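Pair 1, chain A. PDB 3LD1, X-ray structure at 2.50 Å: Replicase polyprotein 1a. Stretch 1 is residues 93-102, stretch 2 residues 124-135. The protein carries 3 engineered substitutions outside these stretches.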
# COMPACT_ATOMS: atom_id res chain seq x y z
N PRO A 93 -30.02 -9.79 -7.20
CA PRO A 93 -30.00 -10.67 -6.00
C PRO A 93 -29.04 -10.09 -4.95
O PRO A 93 -29.32 -10.05 -3.71
CB PRO A 93 -29.54 -12.08 -6.54
CG PRO A 93 -29.59 -11.98 -8.10
CD PRO A 93 -29.47 -10.44 -8.43
N PHE A 94 -27.92 -9.60 -5.45
CA PHE A 94 -27.01 -8.82 -4.63
C PHE A 94 -27.69 -7.64 -3.84
O PHE A 94 -27.60 -7.59 -2.58
CB PHE A 94 -25.86 -8.35 -5.50
CG PHE A 94 -24.77 -7.60 -4.75
CD1 PHE A 94 -24.38 -7.97 -3.44
CD2 PHE A 94 -24.09 -6.55 -5.36
CE1 PHE A 94 -23.29 -7.27 -2.75
CE2 PHE A 94 -23.05 -5.84 -4.66
CZ PHE A 94 -22.67 -6.20 -3.36
N ALA A 95 -28.30 -6.69 -4.53
CA ALA A 95 -29.04 -5.65 -3.81
C ALA A 95 -29.88 -6.27 -2.69
O ALA A 95 -29.81 -5.83 -1.57
CB ALA A 95 -29.95 -4.82 -4.76
N ARG A 96 -30.63 -7.33 -2.96
CA ARG A 96 -31.47 -7.87 -1.87
C ARG A 96 -30.72 -8.35 -0.67
O ARG A 96 -31.18 -8.09 0.43
CB ARG A 96 -32.51 -8.89 -2.33
CG ARG A 96 -33.44 -8.29 -3.41
CD ARG A 96 -34.55 -9.27 -3.70
NE ARG A 96 -35.75 -8.52 -4.00
CZ ARG A 96 -36.86 -9.07 -4.46
NH1 ARG A 96 -36.90 -10.37 -4.68
NH2 ARG A 96 -37.91 -8.31 -4.70
N LYS A 97 -29.57 -9.00 -0.86
CA LYS A 97 -28.77 -9.37 0.28
C LYS A 97 -28.29 -8.10 1.02
O LYS A 97 -28.28 -8.03 2.27
CB LYS A 97 -27.61 -10.23 -0.16
CG LYS A 97 -28.11 -11.44 -0.91
CD LYS A 97 -27.03 -12.57 -1.09
CE LYS A 97 -25.81 -12.08 -1.91
NZ LYS A 97 -24.77 -13.09 -2.50
N TYR A 98 -28.00 -7.07 0.24
CA TYR A 98 -27.56 -5.87 0.83
C TYR A 98 -28.65 -5.26 1.65
O TYR A 98 -28.32 -4.63 2.72
CB TYR A 98 -27.04 -4.89 -0.24
CG TYR A 98 -26.80 -3.44 0.21
CD1 TYR A 98 -25.63 -3.07 0.93
CD2 TYR A 98 -27.73 -2.41 -0.14
CE1 TYR A 98 -25.39 -1.69 1.30
CE2 TYR A 98 -27.49 -1.04 0.24
CZ TYR A 98 -26.33 -0.69 0.94
OH TYR A 98 -26.10 0.64 1.32
N ARG A 99 -29.90 -5.36 1.19
CA ARG A 99 -31.01 -4.81 1.98
C ARG A 99 -31.01 -5.61 3.28
O ARG A 99 -31.16 -5.08 4.34
CB ARG A 99 -32.37 -4.99 1.30
CG ARG A 99 -33.36 -3.90 1.78
CD ARG A 99 -34.84 -4.26 1.94
NE ARG A 99 -35.33 -5.45 1.25
CZ ARG A 99 -36.31 -5.48 0.34
NH1 ARG A 99 -36.94 -4.35 -0.05
NH2 ARG A 99 -36.68 -6.66 -0.19
N GLU A 100 -30.75 -6.89 3.17
CA GLU A 100 -30.70 -7.74 4.34
C GLU A 100 -29.55 -7.31 5.30
O GLU A 100 -29.80 -7.01 6.47
CB GLU A 100 -30.65 -9.23 3.94
CG GLU A 100 -31.33 -10.16 4.92
CD GLU A 100 -32.88 -9.92 4.89
OE1 GLU A 100 -33.48 -9.92 3.78
OE2 GLU A 100 -33.49 -9.70 5.96
N LEU A 101 -28.29 -7.27 4.82
CA LEU A 101 -27.22 -6.79 5.70
C LEU A 101 -27.60 -5.52 6.46
O LEU A 101 -27.41 -5.50 7.68
CB LEU A 101 -25.94 -6.58 4.95
CG LEU A 101 -24.62 -6.32 5.70
CD1 LEU A 101 -24.16 -7.54 6.52
CD2 LEU A 101 -23.52 -6.01 4.70
N LEU A 102 -28.21 -4.52 5.77
CA LEU A 102 -28.65 -3.26 6.42
C LEU A 102 -29.59 -3.48 7.56
O LEU A 102 -29.40 -2.91 8.65
CB LEU A 102 -29.32 -2.30 5.47
CG LEU A 102 -28.29 -1.56 4.59
CD1 LEU A 102 -28.95 -0.80 3.39
CD2 LEU A 102 -27.35 -0.65 5.40
N GLU A 124 -19.61 -16.11 4.25
CA GLU A 124 -20.73 -17.02 4.45
C GLU A 124 -21.96 -16.51 3.73
O GLU A 124 -22.85 -17.25 3.49
CB GLU A 124 -21.06 -17.18 5.93
CG GLU A 124 -20.07 -17.95 6.76
CD GLU A 124 -20.60 -18.10 8.22
OE1 GLU A 124 -21.59 -17.38 8.58
OE2 GLU A 124 -20.00 -18.93 9.00
N ILE A 125 -22.05 -15.24 3.38
CA ILE A 125 -23.25 -14.82 2.65
C ILE A 125 -22.91 -14.18 1.30
O ILE A 125 -23.73 -14.23 0.40
CB ILE A 125 -24.18 -13.93 3.55
CG1 ILE A 125 -24.74 -14.71 4.76
CG2 ILE A 125 -25.28 -13.19 2.74
CD1 ILE A 125 -25.92 -15.70 4.45
N PHE A 126 -21.71 -13.63 1.16
CA PHE A 126 -21.25 -13.00 -0.08
C PHE A 126 -20.05 -13.63 -0.74
O PHE A 126 -19.13 -14.12 -0.09
CB PHE A 126 -20.88 -11.58 0.23
CG PHE A 126 -22.05 -10.74 0.68
CD1 PHE A 126 -22.42 -10.66 2.04
CD2 PHE A 126 -22.78 -9.98 -0.25
CE1 PHE A 126 -23.53 -9.81 2.48
CE2 PHE A 126 -23.88 -9.16 0.17
CZ PHE A 126 -24.27 -9.09 1.54
N ASP A 127 -20.04 -13.60 -2.07
CA ASP A 127 -18.88 -14.12 -2.79
C ASP A 127 -17.85 -13.01 -2.96
O ASP A 127 -18.13 -11.84 -2.57
CB ASP A 127 -19.27 -14.64 -4.17
CG ASP A 127 -19.95 -13.59 -5.03
OD1 ASP A 127 -19.43 -12.46 -5.27
OD2 ASP A 127 -21.04 -13.92 -5.51
N PRO A 128 -16.68 -13.34 -3.58
CA PRO A 128 -15.53 -12.43 -3.56
C PRO A 128 -15.82 -11.11 -4.20
O PRO A 128 -15.40 -10.07 -3.71
CB PRO A 128 -14.44 -13.22 -4.26
CG PRO A 128 -14.82 -14.64 -3.89
CD PRO A 128 -16.29 -14.62 -4.21
N THR A 129 -16.63 -11.12 -5.21
CA THR A 129 -16.96 -9.92 -5.95
C THR A 129 -17.93 -9.02 -5.15
O THR A 129 -17.88 -7.75 -5.15
CB THR A 129 -17.56 -10.43 -7.29
OG1 THR A 129 -16.51 -11.01 -8.07
CG2 THR A 129 -18.34 -9.37 -8.11
N GLU A 130 -18.86 -9.67 -4.46
CA GLU A 130 -19.83 -8.88 -3.82
C GLU A 130 -19.16 -8.24 -2.59
O GLU A 130 -19.42 -7.09 -2.29
CB GLU A 130 -21.03 -9.74 -3.44
CG GLU A 130 -22.00 -10.12 -4.58
CD GLU A 130 -22.92 -11.25 -4.14
OE1 GLU A 130 -22.48 -12.14 -3.34
OE2 GLU A 130 -24.09 -11.26 -4.59
N ILE A 131 -18.27 -8.98 -1.93
CA ILE A 131 -17.45 -8.47 -0.89
C ILE A 131 -16.69 -7.24 -1.34
O ILE A 131 -16.81 -6.15 -0.75
CB ILE A 131 -16.46 -9.53 -0.37
CG1 ILE A 131 -17.27 -10.74 0.17
CG2 ILE A 131 -15.53 -8.90 0.64
CD1 ILE A 131 -16.69 -11.38 1.34
N LEU A 132 -15.95 -7.37 -2.43
CA LEU A 132 -15.26 -6.16 -2.91
C LEU A 132 -16.22 -4.98 -3.09
O LEU A 132 -15.82 -3.89 -2.84
CB LEU A 132 -14.39 -6.42 -4.12
CG LEU A 132 -12.92 -6.92 -4.17
CD1 LEU A 132 -12.07 -7.18 -2.85
CD2 LEU A 132 -12.91 -8.17 -5.11
N TRP A 133 -17.46 -5.16 -3.50
CA TRP A 133 -18.33 -3.98 -3.71
C TRP A 133 -18.76 -3.37 -2.34
O TRP A 133 -18.81 -2.13 -2.14
CB TRP A 133 -19.56 -4.26 -4.60
CG TRP A 133 -19.32 -4.67 -6.12
CD1 TRP A 133 -19.77 -5.81 -6.72
CD2 TRP A 133 -18.61 -3.95 -7.17
NE1 TRP A 133 -19.37 -5.87 -8.03
CE2 TRP A 133 -18.69 -4.74 -8.34
CE3 TRP A 133 -17.91 -2.73 -7.22
CZ2 TRP A 133 -18.10 -4.37 -9.55
CZ3 TRP A 133 -17.37 -2.34 -8.43
CH2 TRP A 133 -17.45 -3.17 -9.59
N LEU A 134 -19.02 -4.26 -1.39
CA LEU A 134 -19.31 -3.85 -0.01
C LEU A 134 -18.18 -2.91 0.49
O LEU A 134 -18.43 -1.87 1.13
CB LEU A 134 -19.52 -5.05 0.92
CG LEU A 134 -20.76 -5.89 0.53
CD1 LEU A 134 -20.95 -7.11 1.40
CD2 LEU A 134 -22.08 -5.09 0.49
N GLN A 135 -16.96 -3.28 0.10
CA GLN A 135 -15.79 -2.60 0.57
C GLN A 135 -15.65 -1.28 -0.13
O GLN A 135 -14.81 -0.47 0.25
CB GLN A 135 -14.53 -3.48 0.46
CG GLN A 135 -14.57 -4.65 1.43
CD GLN A 135 -13.61 -5.76 1.00
OE1 GLN A 135 -13.31 -5.83 -0.17
NE2 GLN A 135 -13.12 -6.62 1.95

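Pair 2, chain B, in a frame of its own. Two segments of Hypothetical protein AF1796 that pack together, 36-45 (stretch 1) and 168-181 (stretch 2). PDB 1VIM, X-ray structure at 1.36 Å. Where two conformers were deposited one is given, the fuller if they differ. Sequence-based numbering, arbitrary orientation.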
# COMPACT_ATOMS: atom_id res chain seq x y z
N THR B 36 18.02 -16.80 21.62
CA THR B 36 17.10 -16.74 20.51
C THR B 36 17.36 -15.51 19.62
O THR B 36 17.30 -15.60 18.41
CB THR B 36 15.65 -16.78 21.01
OG1 THR B 36 15.50 -17.95 21.84
CG2 THR B 36 14.74 -17.05 19.88
N VAL B 37 17.68 -14.38 20.23
CA VAL B 37 18.07 -13.21 19.46
C VAL B 37 19.25 -13.58 18.55
O VAL B 37 19.23 -13.27 17.37
CB VAL B 37 18.45 -12.05 20.37
CG1 VAL B 37 19.11 -10.92 19.57
CG2 VAL B 37 17.21 -11.55 21.14
N GLY B 38 20.27 -14.25 19.10
CA GLY B 38 21.40 -14.66 18.28
C GLY B 38 21.01 -15.56 17.11
O GLY B 38 21.55 -15.41 16.00
N GLU B 39 20.10 -16.51 17.36
CA GLU B 39 19.64 -17.44 16.31
C GLU B 39 18.89 -16.68 15.21
O GLU B 39 19.03 -16.97 14.02
CB GLU B 39 18.73 -18.53 16.89
CG GLU B 39 19.45 -19.52 17.80
CD GLU B 39 18.50 -20.32 18.67
OE1 GLU B 39 17.26 -20.18 18.50
OE2 GLU B 39 19.00 -21.08 19.53
N MET B 40 18.07 -15.71 15.62
CA MET B 40 17.36 -14.87 14.65
C MET B 40 18.33 -14.07 13.78
O MET B 40 18.19 -14.04 12.55
CB MET B 40 16.37 -13.94 15.36
CG MET B 40 15.64 -12.99 14.43
SD MET B 40 14.32 -12.13 15.30
CE MET B 40 13.59 -11.18 13.94
N ILE B 41 19.32 -13.44 14.42
CA ILE B 41 20.34 -12.71 13.66
C ILE B 41 21.07 -13.63 12.68
O ILE B 41 21.28 -13.29 11.53
CB ILE B 41 21.35 -12.01 14.60
CG1 ILE B 41 20.63 -10.87 15.31
CG2 ILE B 41 22.56 -11.44 13.82
CD1 ILE B 41 21.45 -10.23 16.44
N LYS B 42 21.45 -14.83 13.16
CA LYS B 42 22.13 -15.79 12.31
C LYS B 42 21.31 -16.16 11.06
O LYS B 42 21.86 -16.20 9.95
CB LYS B 42 22.48 -17.05 13.10
CG LYS B 42 23.21 -18.11 12.29
N LEU B 43 20.00 -16.41 11.22
CA LEU B 43 19.17 -16.73 10.05
C LEU B 43 19.03 -15.54 9.10
O LEU B 43 19.07 -15.70 7.87
CB LEU B 43 17.78 -17.24 10.44
CG LEU B 43 17.65 -18.62 11.08
CD1 LEU B 43 16.19 -19.05 11.06
CD2 LEU B 43 18.49 -19.64 10.34
N ILE B 44 18.84 -14.34 9.65
CA ILE B 44 18.78 -13.15 8.80
C ILE B 44 20.08 -12.98 8.00
O ILE B 44 20.06 -12.67 6.81
CB ILE B 44 18.46 -11.88 9.66
CG1 ILE B 44 16.97 -11.88 10.05
CG2 ILE B 44 18.81 -10.59 8.90
CD1 ILE B 44 16.64 -10.86 11.20
N ASP B 45 21.22 -13.21 8.65
CA ASP B 45 22.52 -13.04 8.01
C ASP B 45 22.83 -14.12 6.98
O ASP B 45 23.51 -13.83 6.00
CB ASP B 45 23.62 -13.08 9.06
CG ASP B 45 23.94 -11.75 9.63
OD1 ASP B 45 23.65 -10.69 9.00
OD2 ASP B 45 24.52 -11.68 10.73
N ILE B 168 9.52 -2.15 19.34
CA ILE B 168 10.68 -1.73 20.12
C ILE B 168 11.77 -2.82 20.06
O ILE B 168 12.96 -2.52 19.87
CB ILE B 168 10.25 -1.45 21.57
CG1 ILE B 168 9.47 -0.14 21.62
CG2 ILE B 168 11.47 -1.36 22.49
CD1 ILE B 168 8.63 0.03 22.88
N PHE B 169 11.37 -4.08 20.20
CA PHE B 169 12.29 -5.19 20.03
C PHE B 169 13.01 -5.17 18.68
O PHE B 169 14.23 -5.36 18.60
CB PHE B 169 11.61 -6.55 20.22
CG PHE B 169 12.45 -7.68 19.75
CD1 PHE B 169 13.61 -8.03 20.44
CD2 PHE B 169 12.15 -8.31 18.55
CE1 PHE B 169 14.42 -9.04 19.94
CE2 PHE B 169 12.94 -9.33 18.07
CZ PHE B 169 14.08 -9.69 18.76
N LEU B 170 12.25 -4.99 17.60
CA LEU B 170 12.87 -5.02 16.25
C LEU B 170 13.84 -3.85 16.07
O LEU B 170 14.89 -4.01 15.42
CB LEU B 170 11.79 -5.07 15.18
CG LEU B 170 11.05 -6.42 15.20
CD1 LEU B 170 9.77 -6.38 14.35
CD2 LEU B 170 11.94 -7.55 14.74
N ASP B 171 13.52 -2.69 16.64
CA ASP B 171 14.47 -1.57 16.59
C ASP B 171 15.70 -1.86 17.46
O ASP B 171 16.83 -1.50 17.09
CB ASP B 171 13.85 -0.26 17.04
CG ASP B 171 12.94 0.34 16.02
OD1 ASP B 171 13.19 0.20 14.81
OD2 ASP B 171 11.96 1.00 16.39
N ALA B 172 15.52 -2.58 18.56
CA ALA B 172 16.66 -3.02 19.39
C ALA B 172 17.54 -4.00 18.62
O ALA B 172 18.79 -3.95 18.72
CB ALA B 172 16.18 -3.64 20.69
N LEU B 173 16.91 -4.90 17.87
CA LEU B 173 17.63 -5.86 17.06
C LEU B 173 18.46 -5.13 16.00
O LEU B 173 19.61 -5.50 15.74
CB LEU B 173 16.63 -6.85 16.44
CG LEU B 173 17.24 -8.02 15.69
CD1 LEU B 173 17.77 -9.00 16.70
CD2 LEU B 173 16.12 -8.67 14.90
N VAL B 174 17.89 -4.09 15.38
CA VAL B 174 18.63 -3.28 14.42
C VAL B 174 19.87 -2.67 15.07
O VAL B 174 20.94 -2.70 14.50
CB VAL B 174 17.72 -2.17 13.81
CG1 VAL B 174 18.55 -1.11 13.10
CG2 VAL B 174 16.76 -2.79 12.82
N ALA B 175 19.73 -2.12 16.28
CA ALA B 175 20.87 -1.55 16.99
C ALA B 175 21.96 -2.61 17.16
O ALA B 175 23.15 -2.32 17.01
CB ALA B 175 20.41 -1.03 18.33
N GLU B 176 21.56 -3.83 17.50
CA GLU B 176 22.51 -4.92 17.72
C GLU B 176 23.22 -5.31 16.44
O GLU B 176 24.45 -5.48 16.41
CB GLU B 176 21.77 -6.11 18.32
CG GLU B 176 22.65 -7.33 18.58
CD GLU B 176 23.71 -7.11 19.65
OE1 GLU B 176 23.58 -6.17 20.47
OE2 GLU B 176 24.67 -7.92 19.66
N ILE B 177 22.46 -5.44 15.35
CA ILE B 177 23.06 -5.75 14.05
C ILE B 177 24.01 -4.64 13.61
O ILE B 177 25.10 -4.92 13.09
CB ILE B 177 21.97 -6.03 12.99
CG1 ILE B 177 21.19 -7.30 13.35
CG2 ILE B 177 22.61 -6.18 11.61
CD1 ILE B 177 19.87 -7.50 12.59
N MET B 178 23.66 -3.39 13.86
CA MET B 178 24.58 -2.30 13.49
C MET B 178 25.90 -2.44 14.22
O MET B 178 26.96 -2.29 13.60
CB MET B 178 23.98 -0.95 13.81
CG MET B 178 22.84 -0.56 12.88
SD MET B 178 21.98 0.90 13.46
CE MET B 178 23.26 2.20 13.16
N MET B 179 25.83 -2.71 15.51
CA MET B 179 27.04 -2.93 16.31
C MET B 179 27.88 -4.07 15.73
O MET B 179 29.10 -3.91 15.53
CB MET B 179 26.70 -3.16 17.79
CG MET B 179 27.91 -3.40 18.70
SD MET B 179 28.34 -5.15 18.77
CE MET B 179 29.74 -5.11 19.90
N GLN B 180 27.25 -5.21 15.44
CA GLN B 180 27.96 -6.39 14.94
C GLN B 180 28.64 -6.15 13.60
O GLN B 180 29.74 -6.67 13.35
CB GLN B 180 27.04 -7.60 14.83
CG GLN B 180 26.57 -8.12 16.17
CD GLN B 180 25.78 -9.40 16.07
OE1 GLN B 180 25.67 -10.00 15.00
NE2 GLN B 180 25.25 -9.85 17.19
N LYS B 181 28.01 -5.33 12.77
CA LYS B 181 28.46 -5.13 11.40
C LYS B 181 29.28 -3.85 11.26
O LYS B 181 29.72 -3.49 10.16
CB LYS B 181 27.25 -5.10 10.46
CG LYS B 181 26.61 -6.46 10.25
CD LYS B 181 25.38 -6.33 9.36
CE LYS B 181 25.72 -6.50 7.87
NZ LYS B 181 24.62 -6.06 6.96
O HOH W 1 25.14 -9.48 12.29

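Both pairs place one helix across another at a wide angle. In pair 1, helix 93-102 crosses helix 128-134 at -56°, with the axes 11.6 Å apart at closest approach. In pair 2, helix 36-45 crosses helix 168-181 at -67°, with the axes 11.4 Å apart. The backbones superpose with an RMSD of 0.7 Å over 14 central residues. The buried areas are also close, 467 Å² in pair 1 and 448 Å² in pair 2.

The match runs from Pro A93 to Leu A101 on Thr B36 to Ile B44, and from Asp A127 to Gln A135 on Leu B170 to Met B178. Phe A94 falls on Val B37, Lys A97 on Met B40, Tyr A98 on Ile B41 and Glu A130 on Leu B173.

The matched position Glu A130 / Leu B173 shows the main difference. Leu B173 is a knob among Val B37, Met B40, Ile B41 and Ile B44. Its CD1 lies 3.7 Å from Val B37 CG1, and its CD2 lies 3.7 Å from Met B40 CE. Glu A130 holds the same position with a charged group. Its OE1 accepts a hydrogen bond of 2.6 Å from Lys A97 NZ, within a salt bridge. The matched pair Lys A97 and Glu A130 is thus ionic where Met B40 and Leu B173 are apolar. The side-chain centres of Lys A97 and Met B40 nevertheless fall only 0.8 Å apart.

Glu A130 also serves the apolar part of the contact. Its CG sits over one face of the Phe A94 ring, 3.7 Å from the centroid, in a CH-pi contact. The ring edge meets Trp A133 CB, 3.8 Å from Phe A94 CE2. Phe A94 and Phe A126 meet rim to rim, with CE1 of the first 3.5 Å from CE2 of the second. Val B37, at the position of Phe A94, is smaller. Its CG2 reaches the edge of the Phe B169 ring, 3.9 Å from CE1 of that residue.

Tyr A98 and Ile B41 differ in direction. The CA-to-CB bond of Tyr A98 points sideways, and only 19 Å² of the residue is covered. That of Ile B41 points toward the other helix, and 86 Å² is covered. Ile B41 is a knob among Leu B173, Glu B176, Ile B177 and Gln B180. Both positions touch a matched aliphatic residue: Tyr A98 CD1 is 4.1 Å from Leu A134 CD2, and Ile B41 CG1 is 4.1 Å from Ile B177 CG1.

The starts of the second stretches also differ. Asp A127 caps its helix: its OD1 accepts from Glu A130 N at 3.0 Å. The matched Leu B170 lies within a helix already under way, and its CD2 packs 4.1 Å from Met B40 CE.

Pair 2 has no direct hydrogen bond across the stretches. One water donates to Asp B45 OD2 and to Gln B180 OE1, each 2.8 Å from the water O, and so bridges the helices.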